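PDB 2PB9: phosphomethylpyrimidine kinase from Pyrococcus furiosus, which probably phosphorylates hydroxymethylpyrimidine and its phosphate and, through the C-terminal ThiN domain crystallised here, joins pyrimidine and thiazole units into thiamine phosphate. Local coordinates for residues M86-E91 / T145-I150; R125-E130 / I139-E144. All coordinates share one frame; numbering follows the deposited sequence.

Interaction 1 of 2, residues M86-E91 / T145-I150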
loop_
_atom_site.group_PDB
_atom_site.type_symbol
_atom_site.label_atom_id
_atom_site.label_comp_id
_atom_site.label_asym_id
_atom_site.label_seq_id
_atom_site.Cartn_x
_atom_site.Cartn_y
_atom_site.Cartn_z
HETATM N N MSE A 86 -27.363 6.743 -8.665
HETATM C CA MSE A 86 -28.770 7.063 -8.910
HETATM C C MSE A 86 -29.555 7.243 -7.613
HETATM O O MSE A 86 -30.558 7.959 -7.572
HETATM C CB MSE A 86 -29.416 5.977 -9.777
HETATM C CG MSE A 86 -28.987 6.052 -11.240
HETATM SE SE MSE A 86 -29.305 4.451 -12.298
HETATM C CE MSE A 86 -31.088 4.832 -12.933
ATOM N N ARG A 87 -29.100 6.587 -6.554
ATOM C CA ARG A 87 -29.757 6.702 -5.264
ATOM C C ARG A 87 -29.730 8.160 -4.809
ATOM O O ARG A 87 -30.445 8.545 -3.885
ATOM C CB ARG A 87 -29.048 5.825 -4.234
ATOM C CG ARG A 87 -29.748 4.505 -3.960
ATOM C CD ARG A 87 -28.835 3.529 -3.237
ATOM N NE ARG A 87 -28.233 4.119 -2.047
ATOM C CZ ARG A 87 -27.172 3.613 -1.423
ATOM N NH1 ARG A 87 -26.600 2.500 -1.881
ATOM N NH2 ARG A 87 -26.671 4.230 -0.355
ATOM N N PHE A 88 -28.905 8.964 -5.474
ATOM C CA PHE A 88 -28.767 10.372 -5.141
ATOM C C PHE A 88 -29.220 11.259 -6.290
ATOM O O PHE A 88 -29.764 12.338 -6.075
ATOM C CB PHE A 88 -27.313 10.663 -4.791
ATOM C CG PHE A 88 -26.825 9.892 -3.605
ATOM C CD1 PHE A 88 -27.055 10.352 -2.317
ATOM C CD2 PHE A 88 -26.184 8.674 -3.773
ATOM C CE1 PHE A 88 -26.653 9.608 -1.216
ATOM C CE2 PHE A 88 -25.780 7.925 -2.675
ATOM C CZ PHE A 88 -26.016 8.396 -1.394
ATOM N N TYR A 89 -28.988 10.801 -7.513
ATOM C CA TYR A 89 -29.386 11.542 -8.697
ATOM C C TYR A 89 -29.912 10.523 -9.674
ATOM O O TYR A 89 -29.202 10.099 -10.584
ATOM C CB TYR A 89 -28.196 12.270 -9.293
ATOM C CG TYR A 89 -27.443 13.062 -8.264
ATOM C CD1 TYR A 89 -26.380 12.491 -7.556
ATOM C CD2 TYR A 89 -27.804 14.380 -7.973
ATOM C CE1 TYR A 89 -25.693 13.216 -6.587
ATOM C CE2 TYR A 89 -27.126 15.112 -7.012
ATOM C CZ TYR A 89 -26.071 14.528 -6.323
ATOM O OH TYR A 89 -25.385 15.270 -5.387
ATOM N N PRO A 90 -31.174 10.109 -9.485
ATOM C CA PRO A 90 -31.874 9.121 -10.309
ATOM C C PRO A 90 -31.911 9.378 -11.814
ATOM O O PRO A 90 -32.252 8.487 -12.579
ATOM C CB PRO A 90 -33.266 9.068 -9.675
ATOM C CG PRO A 90 -33.410 10.423 -9.021
ATOM C CD PRO A 90 -32.058 10.619 -8.422
ATOM N N GLU A 91 -31.555 10.583 -12.242
ATOM C CA GLU A 91 -31.555 10.901 -13.665
ATOM C C GLU A 91 -30.245 10.509 -14.335
ATOM O O GLU A 91 -30.168 10.407 -15.556
ATOM C CB GLU A 91 -31.796 12.395 -13.877
ATOM C CG GLU A 91 -33.109 12.885 -13.303
ATOM C CD GLU A 91 -34.316 12.264 -13.992
ATOM O OE1 GLU A 91 -34.376 11.014 -14.084
ATOM O OE2 GLU A 91 -35.205 13.027 -14.438
ATOM N N THR A 145 -19.428 8.326 -0.310
ATOM C CA THR A 145 -18.403 9.133 0.324
ATOM C C THR A 145 -18.136 10.332 -0.567
ATOM O O THR A 145 -18.190 11.470 -0.114
ATOM C CB THR A 145 -17.117 8.308 0.510
ATOM O OG1 THR A 145 -17.343 7.311 1.509
ATOM C CG2 THR A 145 -15.956 9.181 0.923
ATOM N N ALA A 146 -17.876 10.062 -1.842
ATOM C CA ALA A 146 -17.596 11.104 -2.827
ATOM C C ALA A 146 -18.758 12.081 -3.023
ATOM O O ALA A 146 -18.556 13.292 -3.136
ATOM C CB ALA A 146 -17.244 10.466 -4.145
ATOM N N ILE A 147 -19.973 11.539 -3.070
ATOM C CA ILE A 147 -21.180 12.333 -3.257
ATOM C C ILE A 147 -21.477 13.222 -2.051
ATOM O O ILE A 147 -21.878 14.377 -2.205
ATOM C CB ILE A 147 -22.401 11.404 -3.569
ATOM C CG1 ILE A 147 -22.386 11.034 -5.063
ATOM C CG2 ILE A 147 -23.712 12.081 -3.186
ATOM C CD1 ILE A 147 -23.516 10.119 -5.515
ATOM N N LYS A 148 -21.274 12.684 -0.855
ATOM C CA LYS A 148 -21.520 13.437 0.365
ATOM C C LYS A 148 -20.382 14.402 0.670
ATOM O O LYS A 148 -20.549 15.337 1.445
ATOM C CB LYS A 148 -21.726 12.481 1.537
ATOM C CG LYS A 148 -22.985 11.644 1.423
ATOM C CD LYS A 148 -23.141 10.735 2.625
ATOM C CE LYS A 148 -24.447 9.964 2.583
ATOM N NZ LYS A 148 -24.551 9.070 3.766
ATOM N N ARG A 149 -19.227 14.160 0.057
ATOM C CA ARG A 149 -18.036 14.999 0.223
ATOM C C ARG A 149 -18.378 16.464 -0.108
ATOM O O ARG A 149 -18.281 17.335 0.752
ATOM C CB ARG A 149 -16.927 14.472 -0.700
ATOM C CG ARG A 149 -15.656 15.299 -0.785
ATOM C CD ARG A 149 -14.505 14.662 -0.018
ATOM N NE ARG A 149 -14.375 13.234 -0.296
ATOM C CZ ARG A 149 -13.484 12.425 0.279
ATOM N NH1 ARG A 149 -12.622 12.896 1.175
ATOM N NH2 ARG A 149 -13.471 11.131 -0.026
ATOM N N ILE A 150 -18.794 16.726 -1.347
ATOM C CA ILE A 150 -19.149 18.075 -1.779
ATOM C C ILE A 150 -20.637 18.344 -1.608
ATOM O O ILE A 150 -21.404 17.441 -1.284
ATOM C CB ILE A 150 -18.789 18.298 -3.257
ATOM C CG1 ILE A 150 -19.502 17.266 -4.135
ATOM C CG2 ILE A 150 -17.291 18.204 -3.436
ATOM C CD1 ILE A 150 -19.189 17.399 -5.602
#
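With CG1 anti to its own carbonyl carbon (chi1 -82°) and CD1 in extended continuation, I147 reaches out from helix 138-149 and meets the rings of F88 and Y89 with two separate methyls. F88 has its CG turned the same way relative to its backbone (chi1 -61°), which brings the ring against the isoleucine. The branch methyl, I147 CG2, lies over one face of that ring, displaced toward the rim. It stands 4.1 Å from the F88 ring centroid and 22° off the normal, a CH-pi contact. The chain-end methyl serves both aromatics: I147 CD1 is 3.5 Å from F88 CD2, and it meets Y89 at the ring edge, 3.9 Å from Y89 CE1. K148 adds a looser, oblique touch at the exposed margin, its CE 4.4 Å from F88 CE1. No hydrogen bond joins the two segments, so the union is apolar and centred on buried I147. Beyond it, the Y89 ring also meets that of Y85 on helix 77-86, and A146 O is hydrogen-bonded to S120 OG. The contact thus ties the loop between helix 77-86 and strand 94-98 to helix 138-149, itself packed on strand 118-121.

Interaction 2 of 2, residues R125-E130 / I139-E144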
loop_
_atom_site.group_PDB
_atom_site.type_symbol
_atom_site.label_atom_id
_atom_site.label_comp_id
_atom_site.label_asym_id
_atom_site.label_seq_id
_atom_site.Cartn_x
_atom_site.Cartn_y
_atom_site.Cartn_z
ATOM N N ARG A 125 -8.356 4.316 1.664
ATOM C CA ARG A 125 -7.572 4.277 2.888
ATOM C C ARG A 125 -8.401 4.800 4.054
ATOM O O ARG A 125 -8.121 4.500 5.214
ATOM C CB ARG A 125 -6.287 5.096 2.740
ATOM C CG ARG A 125 -5.124 4.300 2.185
ATOM C CD ARG A 125 -3.868 5.148 2.113
ATOM N NE ARG A 125 -4.133 6.377 1.379
ATOM C CZ ARG A 125 -3.216 7.279 1.040
ATOM N NH1 ARG A 125 -1.938 7.108 1.369
ATOM N NH2 ARG A 125 -3.582 8.357 0.357
ATOM N N GLU A 126 -9.434 5.571 3.740
ATOM C CA GLU A 126 -10.296 6.127 4.778
ATOM C C GLU A 126 -11.548 5.262 4.946
ATOM O O GLU A 126 -12.525 5.666 5.582
ATOM C CB GLU A 126 -10.666 7.569 4.417
ATOM C CG GLU A 126 -9.450 8.403 4.000
ATOM C CD GLU A 126 -9.743 9.888 3.882
ATOM O OE1 GLU A 126 -9.986 10.534 4.921
ATOM O OE2 GLU A 126 -9.727 10.414 2.750
ATOM N N GLU A 127 -11.491 4.057 4.387
ATOM C CA GLU A 127 -12.605 3.125 4.446
ATOM C C GLU A 127 -12.643 2.248 5.698
ATOM O O GLU A 127 -11.656 1.620 6.079
ATOM C CB GLU A 127 -12.605 2.250 3.189
ATOM C CG GLU A 127 -13.579 1.080 3.205
ATOM C CD GLU A 127 -13.610 0.302 1.875
ATOM O OE1 GLU A 127 -12.584 0.296 1.141
ATOM O OE2 GLU A 127 -14.658 -0.325 1.568
ATOM N N PRO A 128 -13.804 2.216 6.364
ATOM C CA PRO A 128 -14.006 1.423 7.572
ATOM C C PRO A 128 -13.713 -0.032 7.266
ATOM O O PRO A 128 -14.280 -0.609 6.336
ATOM C CB PRO A 128 -15.474 1.660 7.890
ATOM C CG PRO A 128 -15.682 3.074 7.419
ATOM C CD PRO A 128 -14.981 3.063 6.092
ATOM N N GLU A 129 -12.817 -0.619 8.048
ATOM C CA GLU A 129 -12.421 -2.005 7.866
ATOM C C GLU A 129 -13.631 -2.894 7.617
ATOM O O GLU A 129 -13.652 -3.674 6.664
ATOM C CB GLU A 129 -11.666 -2.487 9.103
ATOM C CG GLU A 129 -10.798 -3.695 8.857
ATOM C CD GLU A 129 -9.808 -3.452 7.739
ATOM O OE1 GLU A 129 -9.093 -2.430 7.793
ATOM O OE2 GLU A 129 -9.743 -4.277 6.808
ATOM N N GLU A 130 -14.638 -2.770 8.478
ATOM C CA GLU A 130 -15.851 -3.571 8.350
ATOM C C GLU A 130 -16.384 -3.549 6.915
ATOM O O GLU A 130 -16.705 -4.601 6.357
ATOM C CB GLU A 130 -16.918 -3.072 9.324
ATOM N N ILE A 139 -17.578 -0.339 -3.595
ATOM C CA ILE A 139 -17.900 0.573 -4.680
ATOM C C ILE A 139 -18.997 1.530 -4.225
ATOM O O ILE A 139 -18.868 2.749 -4.370
ATOM C CB ILE A 139 -18.327 -0.179 -5.947
ATOM C CG1 ILE A 139 -17.182 -1.106 -6.384
ATOM C CG2 ILE A 139 -18.657 0.813 -7.056
ATOM C CD1 ILE A 139 -17.461 -1.939 -7.621
ATOM N N PRO A 140 -20.091 0.993 -3.663
ATOM C CA PRO A 140 -21.149 1.902 -3.212
ATOM C C PRO A 140 -20.639 2.849 -2.125
ATOM O O PRO A 140 -20.976 4.032 -2.123
ATOM C CB PRO A 140 -22.247 0.954 -2.733
ATOM C CG PRO A 140 -21.514 -0.325 -2.432
ATOM C CD PRO A 140 -20.505 -0.412 -3.530
ATOM N N TRP A 141 -19.816 2.337 -1.212
ATOM C CA TRP A 141 -19.249 3.172 -0.159
ATOM C C TRP A 141 -18.519 4.364 -0.779
ATOM O O TRP A 141 -18.695 5.516 -0.361
ATOM C CB TRP A 141 -18.242 2.394 0.681
ATOM C CG TRP A 141 -17.535 3.284 1.661
ATOM C CD1 TRP A 141 -17.982 3.656 2.896
ATOM C CD2 TRP A 141 -16.281 3.964 1.468
ATOM N NE1 TRP A 141 -17.091 4.522 3.480
ATOM C CE2 TRP A 141 -16.039 4.728 2.628
ATOM C CE3 TRP A 141 -15.344 4.002 0.424
ATOM C CZ2 TRP A 141 -14.893 5.524 2.781
ATOM C CZ3 TRP A 141 -14.201 4.798 0.575
ATOM C CH2 TRP A 141 -13.990 5.548 1.749
ATOM N N GLY A 142 -17.684 4.076 -1.769
ATOM C CA GLY A 142 -16.939 5.126 -2.426
ATOM C C GLY A 142 -17.831 6.197 -3.021
ATOM O O GLY A 142 -17.637 7.384 -2.750
ATOM N N ILE A 143 -18.813 5.778 -3.821
ATOM C CA ILE A 143 -19.735 6.703 -4.475
ATOM C C ILE A 143 -20.422 7.641 -3.483
ATOM O O ILE A 143 -20.516 8.841 -3.718
ATOM C CB ILE A 143 -20.817 5.935 -5.296
ATOM C CG1 ILE A 143 -20.146 5.032 -6.338
ATOM C CG2 ILE A 143 -21.752 6.924 -6.004
ATOM C CD1 ILE A 143 -19.245 5.750 -7.323
ATOM N N GLU A 144 -20.892 7.092 -2.371
ATOM C CA GLU A 144 -21.559 7.895 -1.353
ATOM C C GLU A 144 -20.581 8.854 -0.692
ATOM O O GLU A 144 -20.867 10.034 -0.516
ATOM C CB GLU A 144 -22.159 6.993 -0.285
ATOM C CG GLU A 144 -23.189 6.028 -0.798
ATOM C CD GLU A 144 -23.581 5.024 0.255
ATOM O OE1 GLU A 144 -23.929 5.462 1.377
ATOM O OE2 GLU A 144 -23.539 3.806 -0.037
#
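W141 lays one face of its indole against the chain of E127, and this is the tightly packed half of the contact. E127 CB sits 3.9 Å from the centroid of the six-membered ring, only 12° off its normal, a CH-pi contact. E127 CA follows over the same ring, 3.7 Å from W141 CZ2. The pyrrole end is met obliquely by P128, whose CD is 3.7 Å from W141 NE1. E126 O also approaches obliquely, 3.7 Å from W141 CZ2. The tryptophan reaches this position with CG anti to its backbone N (chi1 173°), while E127, extended, carries its carboxylate past the ring to a hydrogen bond between OE2 and T138 OG1. Replacing W141 with an alanine would probably deprive E127 of the ring face under its CA and CB, leave P128 CD without its neighbour and open a gap between loop and helix. The looser part is the side chain of partly exposed E126, which leads away from the helix. On this flank R125 turns from the indole and forms a salt bridge with D123 of the second subunit, and E126 O accepts a hydrogen bond from R102 NE of that subunit. P128 occupies the N-cap position of short helix 129-133, and I131 of that helix touches W141 as well. The loop leading into helix 129-133 packs on helix 138-149 within a beta-alpha-beta crossover: the chain leaves strand 118-121, passes through both helices, and returns as the adjacent parallel strand 154-159 of the ThiN domain.

Helix 138-149 carries both contacts: its early turns supply interaction 2 and its last turns interaction 1, with centres about 14 Å apart. Along the chain, the two segments of interaction 2 fall between those of interaction 1. E144 joins them directly, since its OE2 forms a salt bridge with R87 NH2 at 3.2 Å and its CG packs 3.7 Å from F88 CE2. Within the helix, T145 OG1 is hydrogen-bonded to W141 O. The two differ in surroundings: residues 86-91 and 145-150 touch no other chain, whereas residues 125-130 reach two neighbouring subunits. No ligand or assigned catalytic residue places either contact at the active site.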